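Local structure of copper-containing nitrite reductase (Hyphomicrobium denitrificans 1NES1, 6TFO) at residues C[169-174]-C[196-201]; C[210-215]-C[222-227]; C[228-233]-C[252-257]; C[233-238]-C[247-252]. The protein probably reduces nitrite to nitric oxide, using copper centres that pass electrons within a homotrimeric enzyme. All coordinates share one frame; numbering follows the deposited sequence.

Contact 1. Residues C[169-174]-C[196-201]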
loop_
_atom_site.group_PDB
_atom_site.type_symbol
_atom_site.label_atom_id
_atom_site.label_comp_id
_atom_site.label_asym_id
_atom_site.label_seq_id
_atom_site.Cartn_x
_atom_site.Cartn_y
_atom_site.Cartn_z
ATOM N N ILE C 169 27.416 -31.769 -39.632
ATOM C CA ILE C 169 26.324 -31.680 -38.623
ATOM C C ILE C 169 25.354 -30.580 -39.078
ATOM O O ILE C 169 25.826 -29.447 -39.424
ATOM C CB ILE C 169 26.910 -31.452 -37.208
ATOM C CG1 ILE C 169 27.839 -32.602 -36.791
ATOM C CG2 ILE C 169 25.795 -31.228 -36.192
ATOM C CD1 ILE C 169 28.468 -32.455 -35.422
ATOM N N ASP C 170 24.060 -30.901 -39.083
ATOM C CA ASP C 170 22.969 -29.950 -39.418
ATOM C C ASP C 170 22.154 -29.641 -38.164
ATOM O O ASP C 170 21.547 -30.570 -37.635
ATOM C CB ASP C 170 22.091 -30.513 -40.533
ATOM C CG ASP C 170 22.837 -30.462 -41.846
ATOM O OD1 ASP C 170 23.094 -29.341 -42.328
ATOM O OD2 ASP C 170 23.241 -31.533 -42.318
ATOM N N LEU C 171 22.159 -28.377 -37.737
ATOM C CA LEU C 171 21.284 -27.839 -36.663
ATOM C C LEU C 171 20.304 -26.823 -37.260
ATOM O O LEU C 171 20.729 -26.013 -38.123
ATOM C CB LEU C 171 22.148 -27.177 -35.589
ATOM C CG LEU C 171 23.017 -28.122 -34.764
ATOM C CD1 LEU C 171 23.931 -27.316 -33.848
ATOM C CD2 LEU C 171 22.168 -29.129 -33.983
ATOM N N GLU C 172 19.051 -26.866 -36.799
ATOM C CA GLU C 172 17.999 -25.869 -37.118
ATOM C C GLU C 172 17.488 -25.237 -35.818
ATOM O O GLU C 172 17.044 -25.987 -34.911
ATOM C CB GLU C 172 16.849 -26.513 -37.892
ATOM C CG GLU C 172 15.938 -25.493 -38.554
ATOM C CD GLU C 172 14.646 -26.031 -39.145
ATOM O OE1 GLU C 172 13.989 -25.262 -39.880
ATOM O OE2 GLU C 172 14.277 -27.197 -38.845
ATOM N N THR C 173 17.536 -23.904 -35.732
ATOM C CA THR C 173 17.030 -23.128 -34.574
ATOM C C THR C 173 15.548 -22.842 -34.836
ATOM O O THR C 173 15.244 -22.206 -35.861
ATOM C CB THR C 173 17.929 -21.919 -34.292
ATOM O OG1 THR C 173 17.946 -21.034 -35.407
ATOM C CG2 THR C 173 19.353 -22.341 -33.986
ATOM N N VAL C 174 14.684 -23.374 -33.971
ATOM C CA VAL C 174 13.200 -23.313 -34.081
ATOM C C VAL C 174 12.619 -22.708 -32.798
ATOM O O VAL C 174 12.924 -23.243 -31.707
ATOM C CB VAL C 174 12.609 -24.706 -34.331
ATOM C CG1 VAL C 174 11.091 -24.681 -34.305
ATOM C CG2 VAL C 174 13.130 -25.303 -35.629
ATOM N N PRO C 196 16.947 -31.213 -24.315
ATOM C CA PRO C 196 18.024 -30.498 -25.007
ATOM C C PRO C 196 18.084 -30.758 -26.520
ATOM O O PRO C 196 17.378 -31.611 -27.005
ATOM C CB PRO C 196 19.297 -31.061 -24.358
ATOM C CG PRO C 196 18.890 -32.466 -23.941
ATOM C CD PRO C 196 17.458 -32.298 -23.470
ATOM N N GLY C 197 18.939 -30.008 -27.216
ATOM C CA GLY C 197 19.221 -30.162 -28.656
ATOM C C GLY C 197 19.793 -31.543 -28.980
ATOM O O GLY C 197 19.982 -32.375 -28.091
ATOM N N PRO C 198 20.040 -31.852 -30.273
ATOM C CA PRO C 198 20.586 -33.153 -30.655
ATOM C C PRO C 198 21.888 -33.448 -29.905
ATOM O O PRO C 198 22.644 -32.520 -29.699
ATOM C CB PRO C 198 20.813 -33.011 -32.167
ATOM C CG PRO C 198 19.774 -31.992 -32.581
ATOM C CD PRO C 198 19.757 -31.001 -31.437
ATOM N N PHE C 199 22.077 -34.700 -29.479
ATOM C CA PHE C 199 23.364 -35.231 -28.954
ATOM C C PHE C 199 24.344 -35.394 -30.131
ATOM O O PHE C 199 24.099 -36.203 -31.020
ATOM C CB PHE C 199 23.153 -36.550 -28.203
ATOM C CG PHE C 199 24.345 -37.019 -27.408
ATOM C CD1 PHE C 199 25.418 -37.642 -28.033
ATOM C CD2 PHE C 199 24.388 -36.838 -26.033
ATOM C CE1 PHE C 199 26.510 -38.072 -27.294
ATOM C CE2 PHE C 199 25.482 -37.269 -25.298
ATOM C CZ PHE C 199 26.540 -37.885 -25.928
ATOM N N LEU C 200 25.394 -34.586 -30.156
ATOM C CA LEU C 200 26.434 -34.620 -31.212
ATOM C C LEU C 200 27.596 -35.489 -30.716
ATOM O O LEU C 200 28.071 -35.289 -29.578
ATOM C CB LEU C 200 26.878 -33.192 -31.522
ATOM C CG LEU C 200 25.748 -32.219 -31.848
ATOM C CD1 LEU C 200 26.306 -30.821 -32.097
ATOM C CD2 LEU C 200 24.950 -32.703 -33.055
ATOM N N ARG C 201 27.989 -36.463 -31.533
ATOM C CA ARG C 201 28.999 -37.502 -31.190
ATOM C C ARG C 201 30.003 -37.565 -32.342
ATOM O O ARG C 201 29.607 -37.912 -33.476
ATOM C CB ARG C 201 28.315 -38.853 -30.956
ATOM C CG ARG C 201 29.152 -39.823 -30.137
ATOM C CD ARG C 201 28.306 -40.955 -29.594
ATOM N NE ARG C 201 29.029 -41.771 -28.617
ATOM C CZ ARG C 201 28.458 -42.521 -27.672
ATOM N NH1 ARG C 201 27.144 -42.554 -27.525
ATOM N NH2 ARG C 201 29.218 -43.217 -26.853
#
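Pro-198, whose ring packs against Leu-171, has its carbonyl O engaged by the phenol OH of Tyr-261 in a hydrogen bond, a polar anchor at the margin of a contact that is otherwise hydrocarbon. Across the gap between 169-174 and 196-201 the work is done by two apolar pairs, set two residues apart on each segment. In the first, the branch methyl CG2 of Ile-169 meets CD2 of Leu-200 at 3.6 Å, while CD1 of Leu-200 stands further off at 4.1 Å from the same Ile-169 CG2, so one methyl rests against the fork of the leucine. The isoleucine presents this branch because CG2 lies opposite its backbone N, leaving the longer CG1 arm beside that N (chi1 -60°). In the second pair Leu-171 and the proline cross obliquely: CD2 of Leu-171 sits 4.0 Å from Pro-198 CD and equally far from CG, over the bond joining them. A chi2 of 174° sends CD1 of Leu-171 out anti to CA and leaves CD2 as the branch turned to the proline. Charged neighbours keep to the far sides. Asp-170 turns away and pairs with Arg-168, and Arg-201 turns away to form salt bridges with Glu-283 and Glu-294. CA atoms of the matched residues, Ile-169 with Leu-200, stand 8.0 Å apart, too far for backbone pairing. Strand 166-181 belongs to one sheet and strand 200-203 to the other, and the two apolar pairs are part of the filling between the facing sheets of a beta sandwich, here a cupredoxin domain.

Contact 2. Residues C[210-215]-C[222-227]. With CU (copper (II) ion), chain J; CU (copper (II) ion), chain K.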
loop_
_atom_site.group_PDB
_atom_site.type_symbol
_atom_site.label_atom_id
_atom_site.label_comp_id
_atom_site.label_asym_id
_atom_site.label_seq_id
_atom_site.Cartn_x
_atom_site.Cartn_y
_atom_site.Cartn_z
ATOM N N LEU C 210 29.724 -27.675 -39.713
ATOM C CA LEU C 210 28.446 -27.338 -39.044
ATOM C C LEU C 210 27.633 -26.400 -39.922
ATOM O O LEU C 210 28.138 -25.302 -40.236
ATOM C CB LEU C 210 28.683 -26.667 -37.698
ATOM C CG LEU C 210 27.369 -26.426 -36.968
ATOM C CD1 LEU C 210 27.051 -27.586 -36.034
ATOM C CD2 LEU C 210 27.413 -25.104 -36.242
ATOM N N HIS C 211 26.419 -26.830 -40.255
ATOM C CA HIS C 211 25.379 -26.002 -40.911
ATOM C C HIS C 211 24.340 -25.613 -39.854
ATOM O O HIS C 211 23.715 -26.542 -39.287
ATOM C CB HIS C 211 24.768 -26.786 -42.071
ATOM C CG HIS C 211 25.690 -26.938 -43.231
ATOM N ND1 HIS C 211 25.487 -26.271 -44.428
ATOM C CD2 HIS C 211 26.823 -27.655 -43.383
ATOM C CE1 HIS C 211 26.450 -26.586 -45.271
ATOM N NE2 HIS C 211 27.280 -27.435 -44.654
ATOM N N LEU C 212 24.193 -24.316 -39.558
ATOM C CA LEU C 212 23.085 -23.799 -38.703
ATOM C C LEU C 212 22.048 -23.081 -39.581
ATOM O O LEU C 212 22.375 -21.987 -40.104
ATOM C CB LEU C 212 23.649 -22.885 -37.612
ATOM C CG LEU C 212 22.739 -22.722 -36.392
ATOM C CD1 LEU C 212 23.550 -22.402 -35.144
ATOM C CD2 LEU C 212 21.694 -21.637 -36.632
ATOM N N LYS C 213 20.862 -23.697 -39.738
ATOM C CA LYS C 213 19.652 -23.129 -40.397
ATOM C C LYS C 213 18.741 -22.523 -39.318
ATOM O O LYS C 213 18.277 -23.299 -38.479
ATOM C CB LYS C 213 18.897 -24.212 -41.178
ATOM N N ASN C 214 18.522 -21.195 -39.314
ATOM C CA ASN C 214 17.518 -20.498 -38.454
ATOM C C ASN C 214 16.177 -20.479 -39.193
ATOM O O ASN C 214 16.123 -19.887 -40.279
ATOM C CB ASN C 214 17.959 -19.080 -38.067
ATOM C CG ASN C 214 17.137 -18.450 -36.958
ATOM O OD1 ASN C 214 16.244 -19.088 -36.389
ATOM N ND2 ASN C 214 17.423 -17.194 -36.658
ATOM N N ALA C 215 15.152 -21.130 -38.634
ATOM C CA ALA C 215 13.817 -21.266 -39.258
ATOM C C ALA C 215 13.306 -19.881 -39.673
ATOM O O ALA C 215 13.689 -18.880 -39.002
ATOM C CB ALA C 215 12.855 -21.953 -38.329
ATOM N N HIS C 222 19.758 -16.517 -34.107
ATOM C CA HIS C 222 20.300 -17.636 -33.288
ATOM C C HIS C 222 21.730 -17.976 -33.720
ATOM O O HIS C 222 22.153 -17.571 -34.828
ATOM C CB HIS C 222 19.376 -18.853 -33.359
ATOM C CG HIS C 222 18.061 -18.575 -32.731
ATOM N ND1 HIS C 222 17.926 -18.453 -31.379
ATOM C CD2 HIS C 222 16.849 -18.333 -33.268
ATOM C CE1 HIS C 222 16.675 -18.173 -31.099
ATOM N NE2 HIS C 222 15.989 -18.104 -32.245
ATOM N N SER C 223 22.437 -18.709 -32.866
ATOM C CA SER C 223 23.874 -19.019 -33.017
ATOM C C SER C 223 24.194 -20.317 -32.265
ATOM O O SER C 223 23.262 -20.944 -31.724
ATOM C CB SER C 223 24.695 -17.859 -32.517
ATOM O OG SER C 223 24.474 -17.661 -31.126
ATOM N N VAL C 224 25.466 -20.714 -32.245
ATOM C CA VAL C 224 25.920 -21.841 -31.387
ATOM C C VAL C 224 27.375 -21.616 -30.989
ATOM O O VAL C 224 28.180 -21.205 -31.841
ATOM C CB VAL C 224 25.700 -23.194 -32.071
ATOM C CG1 VAL C 224 26.458 -23.294 -33.375
ATOM C CG2 VAL C 224 26.052 -24.341 -31.148
ATOM N N ASP C 225 27.636 -21.813 -29.699
ATOM C CA ASP C 225 28.961 -21.910 -29.048
ATOM C C ASP C 225 29.047 -23.360 -28.586
ATOM O O ASP C 225 28.131 -23.783 -27.853
ATOM C CB ASP C 225 29.058 -20.877 -27.918
ATOM C CG ASP C 225 30.170 -21.061 -26.900
ATOM O OD1 ASP C 225 30.995 -21.956 -27.104
ATOM O OD2 ASP C 225 30.191 -20.293 -25.894
ATOM N N PHE C 226 30.032 -24.111 -29.097
ATOM C CA PHE C 226 30.415 -25.463 -28.606
ATOM C C PHE C 226 31.613 -25.337 -27.659
ATOM O O PHE C 226 32.658 -24.768 -28.069
ATOM C CB PHE C 226 30.838 -26.381 -29.749
ATOM C CG PHE C 226 29.836 -26.525 -30.856
ATOM C CD1 PHE C 226 28.838 -27.476 -30.778
ATOM C CD2 PHE C 226 29.923 -25.731 -31.983
ATOM C CE1 PHE C 226 27.946 -27.647 -31.815
ATOM C CE2 PHE C 226 29.009 -25.882 -33.010
ATOM C CZ PHE C 226 28.026 -26.839 -32.925
ATOM N N HIS C 227 31.490 -25.871 -26.443
ATOM C CA HIS C 227 32.575 -25.833 -25.431
ATOM C C HIS C 227 33.749 -26.691 -25.914
ATOM O O HIS C 227 34.848 -26.521 -25.345
ATOM C CB HIS C 227 32.024 -26.209 -24.053
ATOM C CG HIS C 227 31.207 -25.120 -23.446
ATOM N ND1 HIS C 227 30.855 -25.130 -22.117
ATOM C CD2 HIS C 227 30.704 -23.978 -23.976
ATOM C CE1 HIS C 227 30.142 -24.056 -21.858
ATOM N NE2 HIS C 227 30.035 -23.331 -22.981
HETATM CU CU CU J . 19.214 -18.514 -29.804
HETATM CU CU CU K . 29.266 -21.448 -22.848
HETATM O O HOH W 1 30.182 -19.615 -23.182
#
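Asn-214 and His-222 supply the polar part of this contact. The amide oxygen OD1 of Asn-214 lies 3.3 Å from CD2 of His-222, at the edge of the imidazole and near its plane, with amide and ring planes turned 78° apart. The amide is held from elsewhere: OD1 is hydrogen-bonded to the hydroxyls of Thr-173 and Ser-218, and ND2 to the carbonyl of Thr-241. His-222 NE2 is hydrogen-bonded outside the segments, where Glu-175 is the side chain's main polar partner. Ser-223 OG turns to Thr-265 and Ala-264 N.

Apolar contacts occupy the rest. Leu-210 reaches with both methyls, CD2 to Val-224 CG1 at 3.5 Å, tip to tip, and CD1 to Phe-226 CZ at 3.3 Å, at the edge of the phenyl ring. Leu-212 CD1 adds a second methyl on Val-224 CG1, also at 3.5 Å. That CG1 stands between backbone N and carbonyl carbon (chi1 60°), where it can meet both leucines; CG2 instead lies over one face of Phe-226, offset toward its rim.

Metal bonds come last. His-222 ND1 binds one copper at 2.0 Å with Cys-263, His-271 and Met-276, the ligand set of a type 1 site. His-227 NE2 binds the other at 2.0 Å with His-262, His-419 of the second subunit and a water, as in the type 2 site of nitrite reductases; that water donates to Asp-225 OD2 at 2.8 Å. Segment 222-227 thus gives each copper one histidine, and Asp-225, linked to the second through its water, is placed consistently with a role at that metal.

Contact 3. Residues C[228-233]-C[252-257]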
loop_
_atom_site.group_PDB
_atom_site.type_symbol
_atom_site.label_atom_id
_atom_site.label_comp_id
_atom_site.label_asym_id
_atom_site.label_seq_id
_atom_site.Cartn_x
_atom_site.Cartn_y
_atom_site.Cartn_z
ATOM N N GLY C 228 33.518 -27.545 -26.925
ATOM C CA GLY C 228 34.531 -28.442 -27.524
ATOM C C GLY C 228 35.160 -27.892 -28.798
ATOM O O GLY C 228 35.838 -28.665 -29.475
ATOM N N ALA C 229 34.920 -26.623 -29.147
ATOM C CA ALA C 229 35.522 -25.942 -30.321
ATOM C C ALA C 229 36.485 -24.856 -29.842
ATOM O O ALA C 229 36.211 -24.211 -28.798
ATOM C CB ALA C 229 34.458 -25.354 -31.213
ATOM N N THR C 230 37.572 -24.657 -30.592
ATOM C CA THR C 230 38.667 -23.708 -30.255
ATOM C C THR C 230 38.665 -22.556 -31.263
ATOM O O THR C 230 38.866 -22.829 -32.446
ATOM C CB THR C 230 40.009 -24.446 -30.194
ATOM O OG1 THR C 230 39.809 -25.582 -29.342
ATOM C CG2 THR C 230 41.145 -23.568 -29.702
ATOM N N GLY C 231 38.428 -21.327 -30.798
ATOM C CA GLY C 231 38.352 -20.117 -31.640
ATOM C C GLY C 231 37.145 -19.240 -31.304
ATOM O O GLY C 231 36.297 -19.632 -30.507
ATOM N N PRO C 232 37.025 -18.041 -31.927
ATOM C CA PRO C 232 36.040 -17.031 -31.518
ATOM C C PRO C 232 34.645 -17.572 -31.158
ATOM O O PRO C 232 33.992 -18.213 -31.993
ATOM C CB PRO C 232 35.982 -16.126 -32.764
ATOM C CG PRO C 232 37.397 -16.160 -33.303
ATOM C CD PRO C 232 37.831 -17.594 -33.078
ATOM N N GLY C 233 34.230 -17.330 -29.911
ATOM C CA GLY C 233 32.864 -17.599 -29.415
ATOM C C GLY C 233 32.520 -19.085 -29.399
ATOM O O GLY C 233 31.318 -19.408 -29.279
ATOM N N LYS C 252 37.859 -28.083 -35.952
ATOM C CA LYS C 252 38.507 -29.375 -35.599
ATOM C C LYS C 252 38.193 -29.671 -34.133
ATOM O O LYS C 252 38.374 -28.777 -33.310
ATOM C CB LYS C 252 40.019 -29.349 -35.880
ATOM C CG LYS C 252 40.485 -30.222 -37.045
ATOM C CD LYS C 252 41.456 -29.537 -38.005
ATOM C CE LYS C 252 42.821 -29.244 -37.413
ATOM N NZ LYS C 252 43.835 -30.261 -37.804
ATOM N N ALA C 253 37.694 -30.874 -33.859
ATOM C CA ALA C 253 37.502 -31.417 -32.500
ATOM C C ALA C 253 38.876 -31.807 -31.931
ATOM O O ALA C 253 39.266 -32.966 -32.073
ATOM C CB ALA C 253 36.534 -32.580 -32.542
ATOM N N LEU C 254 39.583 -30.849 -31.328
ATOM C CA LEU C 254 40.984 -31.007 -30.865
ATOM C C LEU C 254 41.043 -31.760 -29.538
ATOM O O LEU C 254 42.118 -32.276 -29.227
ATOM C CB LEU C 254 41.631 -29.632 -30.682
ATOM C CG LEU C 254 41.786 -28.796 -31.947
ATOM C CD1 LEU C 254 42.406 -27.439 -31.636
ATOM C CD2 LEU C 254 42.609 -29.534 -33.000
ATOM N N VAL C 255 39.979 -31.764 -28.743
ATOM C CA VAL C 255 40.079 -32.245 -27.333
ATOM C C VAL C 255 38.925 -33.181 -27.032
ATOM O O VAL C 255 37.781 -32.844 -27.288
ATOM C CB VAL C 255 40.096 -31.082 -26.338
ATOM C CG1 VAL C 255 40.284 -31.596 -24.921
ATOM C CG2 VAL C 255 41.154 -30.048 -26.714
ATOM N N PRO C 256 39.195 -34.393 -26.506
ATOM C CA PRO C 256 38.132 -35.282 -26.068
ATOM C C PRO C 256 37.526 -34.735 -24.772
ATOM O O PRO C 256 38.235 -34.110 -23.983
ATOM C CB PRO C 256 38.815 -36.632 -25.797
ATOM C CG PRO C 256 40.242 -36.462 -26.267
ATOM C CD PRO C 256 40.526 -34.977 -26.276
ATOM N N GLY C 257 36.241 -35.013 -24.589
ATOM C CA GLY C 257 35.409 -34.421 -23.532
ATOM C C GLY C 257 33.930 -34.520 -23.848
ATOM O O GLY C 257 33.572 -34.847 -24.999
HETATM O O HOH W 2 37.408 -30.970 -29.050
HETATM O O HOH W 3 38.558 -27.844 -30.328
#
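Thr-230 and Leu-254 make the direct side-chain contact between the two loops, and it is a light one: CD1 of Leu-254 lies 3.9 Å from Thr-230 OG1, the side chains crossing at about a right angle. This is the looser margin, where Leu-254 is partly exposed. The inner part is closer knit, but by water. A first water accepts the hydroxyl proton of Thr-230 OG1 at 2.8 Å and donates to two carbonyls, Gly-228 O at 3.0 Å and Lys-252 O at 3.1 Å, so three backbone or side-chain groups fix its position. A second donates to Gly-228 O at 2.8 Å and accepts from Val-255 N at 2.7 Å. With chi1 at -51° Thr-230 OG1 lies beside its own backbone N and meets the first water. Ala-253, centre of an inverse gamma turn, is tied by backbone bonds to Gly-205 and Asp-206. Beyond, the second subunit packs Asp-409 on Thr-230 and Gly-390 on Val-255. The waters thus give partners to the buried Gly-228 O and Thr-230 hydroxyl, and to backbone groups of Lys-252 and Val-255, where the loop following copper ligand His-227 meets that between strands 246-252 and 257-262.

Contact 4. Residues C[233-238]-C[247-252]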
loop_
_atom_site.group_PDB
_atom_site.type_symbol
_atom_site.label_atom_id
_atom_site.label_comp_id
_atom_site.label_asym_id
_atom_site.label_seq_id
_atom_site.Cartn_x
_atom_site.Cartn_y
_atom_site.Cartn_z
ATOM N N GLY C 233 34.230 -17.330 -29.911
ATOM C CA GLY C 233 32.864 -17.599 -29.415
ATOM C C GLY C 233 32.520 -19.085 -29.399
ATOM O O GLY C 233 31.318 -19.408 -29.279
ATOM N N GLY C 234 33.520 -19.968 -29.519
ATOM C CA GLY C 234 33.311 -21.419 -29.658
ATOM C C GLY C 234 32.479 -21.751 -30.886
ATOM O O GLY C 234 31.746 -22.779 -30.833
ATOM N N ALA C 235 32.599 -20.930 -31.944
ATOM C CA ALA C 235 31.861 -21.011 -33.237
ATOM C C ALA C 235 30.771 -19.917 -33.322
ATOM O O ALA C 235 30.282 -19.653 -34.442
ATOM C CB ALA C 235 31.279 -22.400 -33.455
ATOM N N ALA C 236 30.389 -19.311 -32.194
ATOM C CA ALA C 236 29.333 -18.270 -32.090
ATOM C C ALA C 236 29.616 -17.102 -33.046
ATOM O O ALA C 236 28.666 -16.634 -33.699
ATOM C CB ALA C 236 29.223 -17.776 -30.669
ATOM N N ALA C 237 30.872 -16.664 -33.155
ATOM C CA ALA C 237 31.276 -15.520 -33.999
ATOM C C ALA C 237 31.076 -15.814 -35.495
ATOM O O ALA C 237 31.229 -14.879 -36.284
ATOM C CB ALA C 237 32.708 -15.141 -33.708
ATOM N N TYR C 238 30.786 -17.055 -35.890
ATOM C CA TYR C 238 30.621 -17.467 -37.311
ATOM C C TYR C 238 29.174 -17.912 -37.569
ATOM O O TYR C 238 28.861 -18.135 -38.755
ATOM C CB TYR C 238 31.606 -18.594 -37.686
ATOM C CG TYR C 238 33.064 -18.307 -37.403
ATOM C CD1 TYR C 238 33.584 -18.446 -36.125
ATOM C CD2 TYR C 238 33.925 -17.888 -38.404
ATOM C CE1 TYR C 238 34.909 -18.164 -35.842
ATOM C CE2 TYR C 238 35.261 -17.617 -38.144
ATOM C CZ TYR C 238 35.757 -17.764 -36.858
ATOM O OH TYR C 238 37.062 -17.495 -36.555
ATOM N N THR C 247 24.129 -20.286 -41.713
ATOM C CA THR C 247 25.593 -20.117 -41.557
ATOM C C THR C 247 26.203 -21.511 -41.618
ATOM O O THR C 247 25.515 -22.488 -41.262
ATOM C CB THR C 247 25.985 -19.371 -40.274
ATOM O OG1 THR C 247 25.384 -20.041 -39.155
ATOM C CG2 THR C 247 25.583 -17.915 -40.341
ATOM N N VAL C 248 27.433 -21.582 -42.100
ATOM C CA VAL C 248 28.249 -22.820 -42.144
ATOM C C VAL C 248 29.580 -22.468 -41.492
ATOM O O VAL C 248 30.163 -21.448 -41.905
ATOM C CB VAL C 248 28.434 -23.320 -43.586
ATOM C CG1 VAL C 248 29.165 -24.649 -43.605
ATOM C CG2 VAL C 248 27.111 -23.427 -44.326
ATOM N N VAL C 249 30.009 -23.230 -40.485
ATOM C CA VAL C 249 31.370 -23.092 -39.887
ATOM C C VAL C 249 32.036 -24.476 -39.930
ATOM O O VAL C 249 31.319 -25.480 -39.777
ATOM C CB VAL C 249 31.287 -22.495 -38.465
ATOM C CG1 VAL C 249 30.552 -23.416 -37.496
ATOM C CG2 VAL C 249 32.661 -22.128 -37.930
ATOM N N THR C 250 33.348 -24.549 -40.146
ATOM C CA THR C 250 34.139 -25.792 -39.950
ATOM C C THR C 250 35.048 -25.583 -38.742
ATOM O O THR C 250 35.592 -24.463 -38.594
ATOM C CB THR C 250 34.894 -26.193 -41.218
ATOM O OG1 THR C 250 34.810 -25.128 -42.162
ATOM C CG2 THR C 250 34.297 -27.424 -41.853
ATOM N N PHE C 251 35.178 -26.597 -37.893
ATOM C CA PHE C 251 36.116 -26.560 -36.737
ATOM C C PHE C 251 36.627 -27.979 -36.454
ATOM O O PHE C 251 35.899 -28.963 -36.729
ATOM C CB PHE C 251 35.438 -25.884 -35.536
ATOM C CG PHE C 251 34.372 -26.713 -34.861
ATOM C CD1 PHE C 251 33.080 -26.765 -35.361
ATOM C CD2 PHE C 251 34.667 -27.467 -33.737
ATOM C CE1 PHE C 251 32.102 -27.531 -34.745
ATOM C CE2 PHE C 251 33.694 -28.245 -33.129
ATOM C CZ PHE C 251 32.406 -28.264 -33.623
ATOM N N LYS C 252 37.859 -28.083 -35.952
ATOM C CA LYS C 252 38.507 -29.375 -35.599
ATOM C C LYS C 252 38.193 -29.671 -34.133
ATOM O O LYS C 252 38.374 -28.777 -33.310
ATOM C CB LYS C 252 40.019 -29.349 -35.880
ATOM C CG LYS C 252 40.485 -30.222 -37.045
ATOM C CD LYS C 252 41.456 -29.537 -38.005
ATOM C CE LYS C 252 42.821 -29.244 -37.413
ATOM N NZ LYS C 252 43.835 -30.261 -37.804
#
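Thr-247 comes first along the strand, its CB 3.5 Å and its methyl CG2 3.6 Å from the carbonyl O of Tyr-238, so the threonine lays its carbon flank against the end of the loop. Its hydroxyl looks elsewhere, to the hydroxyl of Thr-241. Val-248 turns its side chain to the other side of the strand, onto His-211.

Val-249 carries the contact. CG2, opposite the backbone N, approaches Tyr-238 CB at 3.7 Å and CG at 3.9 Å, with the two side chains at about a right angle; CG1 reaches Ala-235 CB at 4.2 Å. Beyond its CB the Tyr-238 side chain leads away from the strand, and its OH is hydrogen-bonded to the carbonyl of Lys-438 of the second subunit. The loop offering these groups is braced from within by two bonds, Ala-236 N to Gly-233 O at 3.1 Å and Tyr-238 N to Ala-235 O at 3.0 Å, while Ala-235 itself takes a positive phi of 105°, uncommon for a residue with a side chain.

Within the chain this strand, 246-252, is an edge strand of a cupredoxin sheet, antiparallel to 207-214, and the loop lies over part of its inward side. Thr-250 then marks where the sheet continues: with Phe-251 it pairs in an antiparallel ladder with a strand of the second subunit, and its hydroxyl is hydrogen-bonded to Gly-446 O there. Phe-251 points back toward the loop, its ring meeting that of Phe-226 with planes about 25° apart. Lys-252, the last residue, packs on Ala-441 of the second subunit.

Contacts 1, 2 and 4 each have one segment on neighbouring strands of one sheet, in the order 166-181, 207-214 and 246-252. Ile-169 O to His-211 N (2.8 Å) couples contact 1 to contact 2, and Leu-210 N to Val-249 O (2.7 Å) couples contact 2 to contact 4; both centres lie about 8 Å from that of contact 2. Contact 2 holds one ligand of each copper, His-222 and His-227, while Leu-171 of contact 1 and Ala-235 of contact 4 have side chains about 11 Å from a copper. Contact 3 encloses contact 4 along the chain, centres about 10 Å apart, and Ala-229 CB packs on Phe-251 CD2. Contacts 2, 3 and 4 face the second subunit.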